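Local structure of 6-phosphogluconolactonase (Leishmania braziliensis, 3CSS) at residues Q65-Q70 against S101-S106; A128-Y133 against H184-S189; L218-D223 against L256-A261. The protein probably hydrolyses 6-phospho-D-glucono-1,5-lactone to 6-phospho-D-gluconate, the second step of the oxidative stage of the pentose phosphate pathway. All coordinates share one frame; numbering follows the deposited sequence. Where two conformers were deposited one is given.

Interaction 1: residues Q65-Q70 against S101-S106; sequences QQHAVQ and SSDVIS
Gln-70 and Asp-103 bring the two backbones closest, with CA atoms 4.8 Å apart, where the start of strand 69-77 passes the 3-10 turn 101-103. The CA of Gln-70 makes a C-H...O contact with the carbonyl O of Asp-103. The main polar link joins His-67 to Asp-103. ND1 of His-67 donates to OD2 of Asp-103 over 2.6 Å, nearly straight at 169°. OD2 lies in the ring plane and uses its syn lone pair, while the carboxylate is turned 58° from the ring. CG of Asp-103 is anti to its own carbonyl carbon, and the carboxylate beyond it reaches the ring edge. One face of the imidazole has Gln-65 O over its centre. On the chain, His-67 is the C-prime residue of a Schellman motif that ends helix 61-65. Its positive phi, 69°, turns the chain out of the helix and toward strand 69-77. The contact therefore ties a helix-to-strand turn to the loop between helices 87-96 and 110-113. Water 1 lies 2.6 Å from Asp-103 OD1 and can donate to it; its link to Val-69 O is weak. The extended Gln-70 chain carries its NE2 to water 2, which accepts at 3.1 Å, and to Cys-140 O. The same NE2 lies 4.0 Å from Ile-105 CD1. Ile-105 packs further on helix 123-140, against Lys-136 and Cys-140.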
loop_
_atom_site.group_PDB
_atom_site.type_symbol
_atom_site.label_atom_id
_atom_site.label_comp_id
_atom_site.label_asym_id
_atom_site.label_seq_id
_atom_site.Cartn_x
_atom_site.Cartn_y
_atom_site.Cartn_z
ATOM N N GLN A 65 20.740 -4.386 0.545
ATOM C CA GLN A 65 21.884 -3.746 1.207
ATOM C C GLN A 65 22.722 -2.905 0.219
ATOM O O GLN A 65 23.479 -2.018 0.633
ATOM C CB GLN A 65 22.703 -4.790 1.996
ATOM C CG GLN A 65 21.853 -5.381 3.140
ATOM C CD GLN A 65 22.564 -6.376 4.017
ATOM O OE1 GLN A 65 23.507 -7.052 3.592
ATOM N NE2 GLN A 65 22.100 -6.487 5.264
ATOM N N GLN A 66 22.561 -3.171 -1.078
ATOM C CA GLN A 66 23.159 -2.365 -2.153
ATOM C C GLN A 66 22.258 -1.192 -2.598
ATOM O O GLN A 66 22.528 -0.544 -3.618
ATOM C CB GLN A 66 23.431 -3.250 -3.371
ATOM C CG GLN A 66 24.429 -4.388 -3.150
ATOM C CD GLN A 66 24.252 -5.518 -4.165
ATOM O OE1 GLN A 66 23.527 -5.372 -5.157
ATOM N NE2 GLN A 66 24.909 -6.652 -3.917
ATOM N N HIS A 67 21.183 -0.951 -1.847
ATOM C CA HIS A 67 20.289 0.192 -2.062
ATOM C C HIS A 67 19.474 0.083 -3.363
ATOM O O HIS A 67 19.113 1.101 -3.957
ATOM C CB HIS A 67 21.064 1.532 -1.999
ATOM C CG HIS A 67 22.093 1.598 -0.906
ATOM N ND1 HIS A 67 21.766 1.515 0.430
ATOM C CD2 HIS A 67 23.442 1.722 -0.953
ATOM C CE1 HIS A 67 22.865 1.592 1.160
ATOM N NE2 HIS A 67 23.899 1.718 0.344
ATOM N N ALA A 68 19.139 -1.143 -3.778
ATOM C CA ALA A 68 18.313 -1.342 -4.983
ATOM C C ALA A 68 16.871 -0.817 -4.821
ATOM O O ALA A 68 16.218 -0.484 -5.811
ATOM C CB ALA A 68 18.280 -2.813 -5.366
ATOM N N VAL A 69 16.386 -0.770 -3.580
ATOM C CA VAL A 69 15.003 -0.397 -3.274
ATOM C C VAL A 69 14.956 0.739 -2.256
ATOM O O VAL A 69 15.685 0.726 -1.258
ATOM C CB VAL A 69 14.172 -1.590 -2.716
ATOM C CG1 VAL A 69 12.756 -1.106 -2.282
ATOM C CG2 VAL A 69 14.063 -2.733 -3.739
ATOM N N GLN A 70 14.111 1.723 -2.535
ATOM C CA GLN A 70 13.734 2.742 -1.563
ATOM C C GLN A 70 12.341 2.379 -1.051
ATOM O O GLN A 70 11.382 2.359 -1.835
ATOM C CB GLN A 70 13.715 4.123 -2.206
ATOM C CG GLN A 70 13.239 5.235 -1.263
ATOM C CD GLN A 70 13.294 6.596 -1.916
ATOM O OE1 GLN A 70 12.730 6.796 -2.984
ATOM N NE2 GLN A 70 13.986 7.536 -1.277
ATOM N N SER A 101 19.084 2.061 6.886
ATOM C CA SER A 101 18.105 3.079 7.293
ATOM C C SER A 101 17.928 4.126 6.212
ATOM O O SER A 101 16.832 4.651 6.037
ATOM C CB SER A 101 18.531 3.777 8.591
ATOM O OG SER A 101 18.674 2.851 9.657
ATOM N N SER A 102 19.023 4.429 5.505
ATOM C CA SER A 102 19.015 5.405 4.406
ATOM C C SER A 102 18.069 5.048 3.264
ATOM O O SER A 102 17.673 5.931 2.500
ATOM C CB SER A 102 20.432 5.597 3.837
ATOM O OG SER A 102 20.931 4.416 3.224
ATOM N N ASP A 103 17.710 3.770 3.156
ATOM C CA ASP A 103 16.820 3.293 2.098
ATOM C C ASP A 103 15.353 3.216 2.522
ATOM O O ASP A 103 14.512 2.765 1.744
ATOM C CB ASP A 103 17.263 1.903 1.642
ATOM C CG ASP A 103 18.610 1.910 0.972
ATOM O OD1 ASP A 103 18.895 2.846 0.188
ATOM O OD2 ASP A 103 19.395 0.984 1.244
ATOM N N VAL A 104 15.060 3.634 3.750
ATOM C CA VAL A 104 13.719 3.572 4.310
ATOM C C VAL A 104 13.260 4.962 4.760
ATOM O O VAL A 104 13.929 5.628 5.544
ATOM C CB VAL A 104 13.659 2.586 5.523
ATOM C CG1 VAL A 104 12.219 2.437 6.011
ATOM C CG2 VAL A 104 14.234 1.242 5.146
ATOM N N ILE A 105 12.105 5.386 4.269
ATOM C CA ILE A 105 11.505 6.649 4.669
ATOM C C ILE A 105 10.598 6.416 5.874
ATOM O O ILE A 105 9.646 5.625 5.813
ATOM C CB ILE A 105 10.730 7.307 3.497
ATOM C CG1 ILE A 105 11.633 7.451 2.258
ATOM C CG2 ILE A 105 10.163 8.660 3.905
ATOM C CD1 ILE A 105 12.907 8.221 2.471
ATOM N N SER A 106 10.904 7.078 6.982
ATOM C CA SER A 106 10.145 6.881 8.211
ATOM C C SER A 106 8.960 7.836 8.306
ATOM O O SER A 106 8.984 8.940 7.755
ATOM C CB SER A 106 11.052 7.062 9.432
ATOM O OG SER A 106 11.543 8.375 9.514
HETATM O O HOH W 1 17.453 3.412 -1.961
HETATM O O HOH W 2 16.065 6.784 0.861
#

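Interaction 2: residues A128-Y133 against H184-S189; sequences AVAQDY and HVVSVS
Ala-130 and Val-186 mark the closest backbone approach, CA to CA 5.3 Å, where helix 128-133 runs nearly antiparallel to strand 186-189. The segment axes come within 7.4 Å at 162°. This is helix-on-sheet packing in an alpha/beta fold: helix 123-140 lies against an edge strand of the mixed sheet. Ala-130 points its CB at the strand. The methyl sits between two valines, 3.7 Å from both Val-186 CG1 and Val-188 CG1. Val-186 meets both Ala-130 and Tyr-133. Its CG1 is anti to the backbone N (chi1 -176°) and touches Ala-130, while CG2 meets Tyr-133 CD2 at 3.7 Å. The Tyr-133 side chain crosses that valine at about a right angle, and its OH bonds to Leu-73 O. Val-202 of the adjacent strand also packs on Ala-130 and Val-186. No direct hydrogen bond joins the two segments. Glu-134, one residue further along the helix, accepts from the N atoms of Val-185 and Val-186 through OE1. The chain of Gln-131, bent at chi2, brings OE1 to 3.9 Å from CD2 of His-184, whose ND1 is bonded to Asp-181. Amide and ring planes are nearly perpendicular. Water 3 lies 2.8 Å from Gln-131 OE1 and 2.7 Å from Val-186 O, and can bridge them.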
loop_
_atom_site.group_PDB
_atom_site.type_symbol
_atom_site.label_atom_id
_atom_site.label_comp_id
_atom_site.label_asym_id
_atom_site.label_seq_id
_atom_site.Cartn_x
_atom_site.Cartn_y
_atom_site.Cartn_z
ATOM N N ALA A 128 -1.642 16.142 11.052
ATOM C CA ALA A 128 -0.300 16.617 11.365
ATOM C C ALA A 128 0.750 15.595 10.905
ATOM O O ALA A 128 1.748 15.965 10.282
ATOM C CB ALA A 128 -0.176 16.901 12.853
ATOM N N VAL A 129 0.505 14.313 11.195
ATOM C CA VAL A 129 1.394 13.224 10.747
ATOM C C VAL A 129 1.396 13.091 9.210
ATOM O O VAL A 129 2.461 12.981 8.605
ATOM C CB VAL A 129 1.022 11.868 11.404
ATOM C CG1 VAL A 129 1.875 10.734 10.840
ATOM C CG2 VAL A 129 1.166 11.952 12.918
ATOM N N ALA A 130 0.213 13.132 8.594
ATOM C CA ALA A 130 0.078 13.073 7.133
ATOM C C ALA A 130 0.894 14.157 6.437
ATOM O O ALA A 130 1.596 13.889 5.459
ATOM C CB ALA A 130 -1.407 13.177 6.713
ATOM N N GLN A 131 0.792 15.378 6.951
ATOM C CA GLN A 131 1.452 16.533 6.341
ATOM C C GLN A 131 2.978 16.440 6.410
ATOM O O GLN A 131 3.669 16.711 5.428
ATOM C CB GLN A 131 0.946 17.807 6.990
ATOM C CG GLN A 131 -0.499 18.100 6.617
ATOM C CD GLN A 131 -0.626 18.851 5.300
ATOM O OE1 GLN A 131 -0.983 18.269 4.260
ATOM N NE2 GLN A 131 -0.356 20.156 5.343
ATOM N N ASP A 132 3.494 16.015 7.557
ATOM C CA ASP A 132 4.932 15.813 7.722
ATOM C C ASP A 132 5.451 14.693 6.803
ATOM O O ASP A 132 6.548 14.797 6.237
ATOM C CB ASP A 132 5.272 15.504 9.186
ATOM C CG ASP A 132 5.303 16.757 10.076
ATOM O OD1 ASP A 132 5.176 17.907 9.568
ATOM O OD2 ASP A 132 5.476 16.584 11.309
ATOM N N TYR A 133 4.664 13.633 6.659
ATOM C CA TYR A 133 5.056 12.510 5.812
ATOM C C TYR A 133 5.034 12.920 4.336
ATOM O O TYR A 133 5.925 12.581 3.578
ATOM C CB TYR A 133 4.142 11.300 6.083
ATOM C CG TYR A 133 4.496 10.028 5.357
ATOM C CD1 TYR A 133 5.819 9.641 5.148
ATOM C CD2 TYR A 133 3.494 9.172 4.921
ATOM C CE1 TYR A 133 6.126 8.461 4.479
ATOM C CE2 TYR A 133 3.795 7.974 4.292
ATOM C CZ TYR A 133 5.103 7.627 4.057
ATOM O OH TYR A 133 5.358 6.441 3.395
ATOM N N HIS A 184 -4.365 15.691 -1.699
ATOM C CA HIS A 184 -3.131 15.451 -0.946
ATOM C C HIS A 184 -2.378 14.225 -1.441
ATOM O O HIS A 184 -2.959 13.321 -2.041
ATOM C CB HIS A 184 -3.438 15.307 0.548
ATOM C CG HIS A 184 -4.179 16.473 1.131
ATOM N ND1 HIS A 184 -5.548 16.480 1.286
ATOM C CD2 HIS A 184 -3.740 17.663 1.608
ATOM C CE1 HIS A 184 -5.921 17.621 1.843
ATOM N NE2 HIS A 184 -4.845 18.366 2.031
ATOM N N VAL A 185 -1.071 14.206 -1.185
ATOM C CA VAL A 185 -0.245 13.011 -1.388
ATOM C C VAL A 185 -0.511 11.972 -0.286
ATOM O O VAL A 185 -0.609 10.783 -0.560
ATOM C CB VAL A 185 1.267 13.376 -1.398
ATOM C CG1 VAL A 185 2.143 12.158 -1.395
ATOM C CG2 VAL A 185 1.608 14.275 -2.605
ATOM N N VAL A 186 -0.572 12.434 0.962
ATOM C CA VAL A 186 -0.894 11.579 2.103
ATOM C C VAL A 186 -2.187 12.083 2.730
ATOM O O VAL A 186 -2.316 13.276 3.051
ATOM C CB VAL A 186 0.240 11.587 3.181
ATOM C CG1 VAL A 186 -0.070 10.632 4.307
ATOM C CG2 VAL A 186 1.577 11.273 2.562
ATOM N N SER A 187 -3.149 11.179 2.886
ATOM C CA SER A 187 -4.432 11.516 3.476
ATOM C C SER A 187 -4.611 10.725 4.777
ATOM O O SER A 187 -3.676 10.085 5.261
ATOM C CB SER A 187 -5.543 11.198 2.483
ATOM O OG SER A 187 -6.795 11.734 2.888
ATOM N N VAL A 188 -5.813 10.792 5.337
ATOM C CA VAL A 188 -6.097 10.256 6.654
ATOM C C VAL A 188 -7.426 9.502 6.679
ATOM O O VAL A 188 -8.316 9.751 5.861
ATOM C CB VAL A 188 -6.124 11.404 7.694
ATOM C CG1 VAL A 188 -4.770 12.112 7.699
ATOM C CG2 VAL A 188 -7.259 12.387 7.422
ATOM N N SER A 189 -7.569 8.606 7.643
ATOM C CA SER A 189 -8.806 7.868 7.811
ATOM C C SER A 189 -8.857 7.198 9.156
ATOM O O SER A 189 -7.824 6.973 9.773
ATOM C CB SER A 189 -8.883 6.766 6.770
ATOM O OG SER A 189 -7.818 5.859 6.980
HETATM O O HOH W 3 -0.968 15.587 3.579
#

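Interaction 3: residues L218-D223 against L256-A261; sequences LAAGKD and LLDPGA
Gly-221 N donates to Asp-258 OD2 over 2.9 Å, at 168°, from above the carboxylate plane. Within 256-261, Ala-261 N donates to the same oxygen at 3.0 Å, which makes an Asx motif. The two N-H groups come from opposite faces of the carboxylate plane. Asp-258 CG lies between its backbone N and carbonyl carbon (chi1 85°), and the carboxylate beyond it faces Ala-220 and Gly-221. In one of two conformers, Lys-222 NZ bonds Gly-260 O at 2.7 Å and forms a salt bridge with Glu-263, so this link is less certain. Gly-260 passes close to Lys-222, and a CB there would clash with Lys-222 N. Further back, parallel strands 214-219 and 252-257 pair directly. Ala-219 N donates to Leu-256 O at 3.0 Å, and Asp-258 N donates to Ala-219 O. The strands belong to a beta-alpha-beta unit with helix 225-232. Leu-218 and Leu-256 share one sheet face and both pack on Met-17 of helix 14-30. On the other face Ala-219 CB meets Leu-257 CD2 at 3.9 Å. The Asp-258 bridge continues the contact beyond the last beta pair; its two N-H donors would probably stabilise the charged carboxylate.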
loop_
_atom_site.group_PDB
_atom_site.type_symbol
_atom_site.label_atom_id
_atom_site.label_comp_id
_atom_site.label_asym_id
_atom_site.label_seq_id
_atom_site.Cartn_x
_atom_site.Cartn_y
_atom_site.Cartn_z
ATOM N N LEU A 218 -2.394 -8.221 -3.069
ATOM C CA LEU A 218 -2.431 -9.583 -2.522
ATOM C C LEU A 218 -3.658 -9.699 -1.644
ATOM O O LEU A 218 -3.772 -8.952 -0.656
ATOM C CB LEU A 218 -1.193 -9.848 -1.656
ATOM C CG LEU A 218 0.192 -9.974 -2.326
ATOM C CD1 LEU A 218 0.728 -8.663 -2.699
ATOM C CD2 LEU A 218 1.161 -10.648 -1.349
ATOM N N ALA A 219 -4.564 -10.633 -1.962
ATOM C CA ALA A 219 -5.818 -10.802 -1.194
ATOM C C ALA A 219 -6.245 -12.256 -1.147
ATOM O O ALA A 219 -6.248 -12.958 -2.155
ATOM C CB ALA A 219 -6.964 -9.929 -1.798
ATOM N N ALA A 220 -6.611 -12.699 0.046
ATOM C CA ALA A 220 -7.033 -14.070 0.278
ATOM C C ALA A 220 -8.279 -14.078 1.166
ATOM O O ALA A 220 -8.379 -13.292 2.113
ATOM C CB ALA A 220 -5.903 -14.848 0.922
ATOM N N GLY A 221 -9.206 -14.975 0.842
ATOM C CA GLY A 221 -10.427 -15.206 1.614
ATOM C C GLY A 221 -11.710 -14.995 0.831
ATOM O O GLY A 221 -11.849 -14.056 0.048
ATOM N N LYS A 222 -12.679 -15.868 1.059
ATOM C CA LYS A 222 -13.996 -15.734 0.421
ATOM C C LYS A 222 -14.619 -14.386 0.753
ATOM O O LYS A 222 -15.388 -13.838 -0.047
ATOM C CB LYS A 222 -14.949 -16.845 0.886
ATOM C CG LYS A 222 -15.941 -17.320 -0.180
ATOM C CD LYS A 222 -16.825 -16.229 -0.803
ATOM C CE LYS A 222 -16.989 -16.505 -2.279
ATOM N NZ LYS A 222 -15.709 -17.064 -2.815
ATOM N N ASP A 223 -14.306 -13.853 1.933
ATOM C CA ASP A 223 -14.883 -12.581 2.330
ATOM C C ASP A 223 -14.380 -11.395 1.520
ATOM O O ASP A 223 -14.874 -10.291 1.697
ATOM C CB ASP A 223 -14.756 -12.311 3.844
ATOM C CG ASP A 223 -13.334 -12.196 4.328
ATOM O OD1 ASP A 223 -12.380 -12.320 3.540
ATOM O OD2 ASP A 223 -13.168 -12.000 5.552
ATOM N N LEU A 256 -3.195 -10.744 -7.097
ATOM C CA LEU A 256 -2.764 -12.063 -6.647
ATOM C C LEU A 256 -3.739 -12.536 -5.579
ATOM O O LEU A 256 -3.801 -11.951 -4.502
ATOM C CB LEU A 256 -1.329 -11.978 -6.070
ATOM C CG LEU A 256 -0.266 -11.420 -7.033
ATOM C CD1 LEU A 256 1.107 -11.274 -6.335
ATOM C CD2 LEU A 256 -0.152 -12.239 -8.313
ATOM N N LEU A 257 -4.515 -13.567 -5.916
ATOM C CA LEU A 257 -5.688 -13.943 -5.155
ATOM C C LEU A 257 -5.607 -15.410 -4.800
ATOM O O LEU A 257 -4.995 -16.180 -5.529
ATOM C CB LEU A 257 -6.939 -13.722 -6.002
ATOM C CG LEU A 257 -7.183 -12.328 -6.573
ATOM C CD1 LEU A 257 -8.472 -12.362 -7.384
ATOM C CD2 LEU A 257 -7.232 -11.260 -5.457
ATOM N N ASP A 258 -6.274 -15.808 -3.715
ATOM C CA ASP A 258 -6.404 -17.220 -3.404
ATOM C C ASP A 258 -7.761 -17.676 -3.972
ATOM O O ASP A 258 -8.503 -16.852 -4.530
ATOM C CB ASP A 258 -6.227 -17.463 -1.897
ATOM C CG ASP A 258 -7.490 -17.268 -1.099
ATOM O OD1 ASP A 258 -7.566 -17.902 -0.018
ATOM O OD2 ASP A 258 -8.398 -16.515 -1.518
ATOM N N PRO A 259 -8.071 -18.979 -3.872
ATOM C CA PRO A 259 -9.257 -19.456 -4.586
ATOM C C PRO A 259 -10.576 -18.816 -4.111
ATOM O O PRO A 259 -11.439 -18.501 -4.946
ATOM C CB PRO A 259 -9.224 -20.970 -4.366
ATOM C CG PRO A 259 -7.785 -21.279 -4.065
ATOM C CD PRO A 259 -7.283 -20.082 -3.306
ATOM N N GLY A 260 -10.712 -18.585 -2.805
ATOM C CA GLY A 260 -11.936 -17.958 -2.274
ATOM C C GLY A 260 -12.109 -16.528 -2.762
ATOM O O GLY A 260 -13.208 -16.134 -3.177
ATOM N N ALA A 261 -11.032 -15.740 -2.696
ATOM C CA ALA A 261 -11.036 -14.335 -3.170
ATOM C C ALA A 261 -11.285 -14.234 -4.678
ATOM O O ALA A 261 -11.981 -13.340 -5.151
ATOM C CB ALA A 261 -9.738 -13.588 -2.785
#

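The three contacts follow one another along the chain, each closing before the next opens, and all reach the same mixed sheet. Interactions 1 and 2 are neighbours, with centres about 21 Å apart. They touch where Ile-105 CG2 lies 4.1 Å from Tyr-133 CE1, so helix 123-140 links them. Interaction 2 sits at the edge strand 186-189, and interaction 1 at strand 69-77, two places further in. Interaction 3 joins strands 214-219 and 252-257 toward the other edge. Its centre is about 30 Å from either of the others, on the opposite side of the chain's centre. Interactions 1 and 2 set a loop and a helix against the sheet, while interaction 3 lies within it and in the loops beyond.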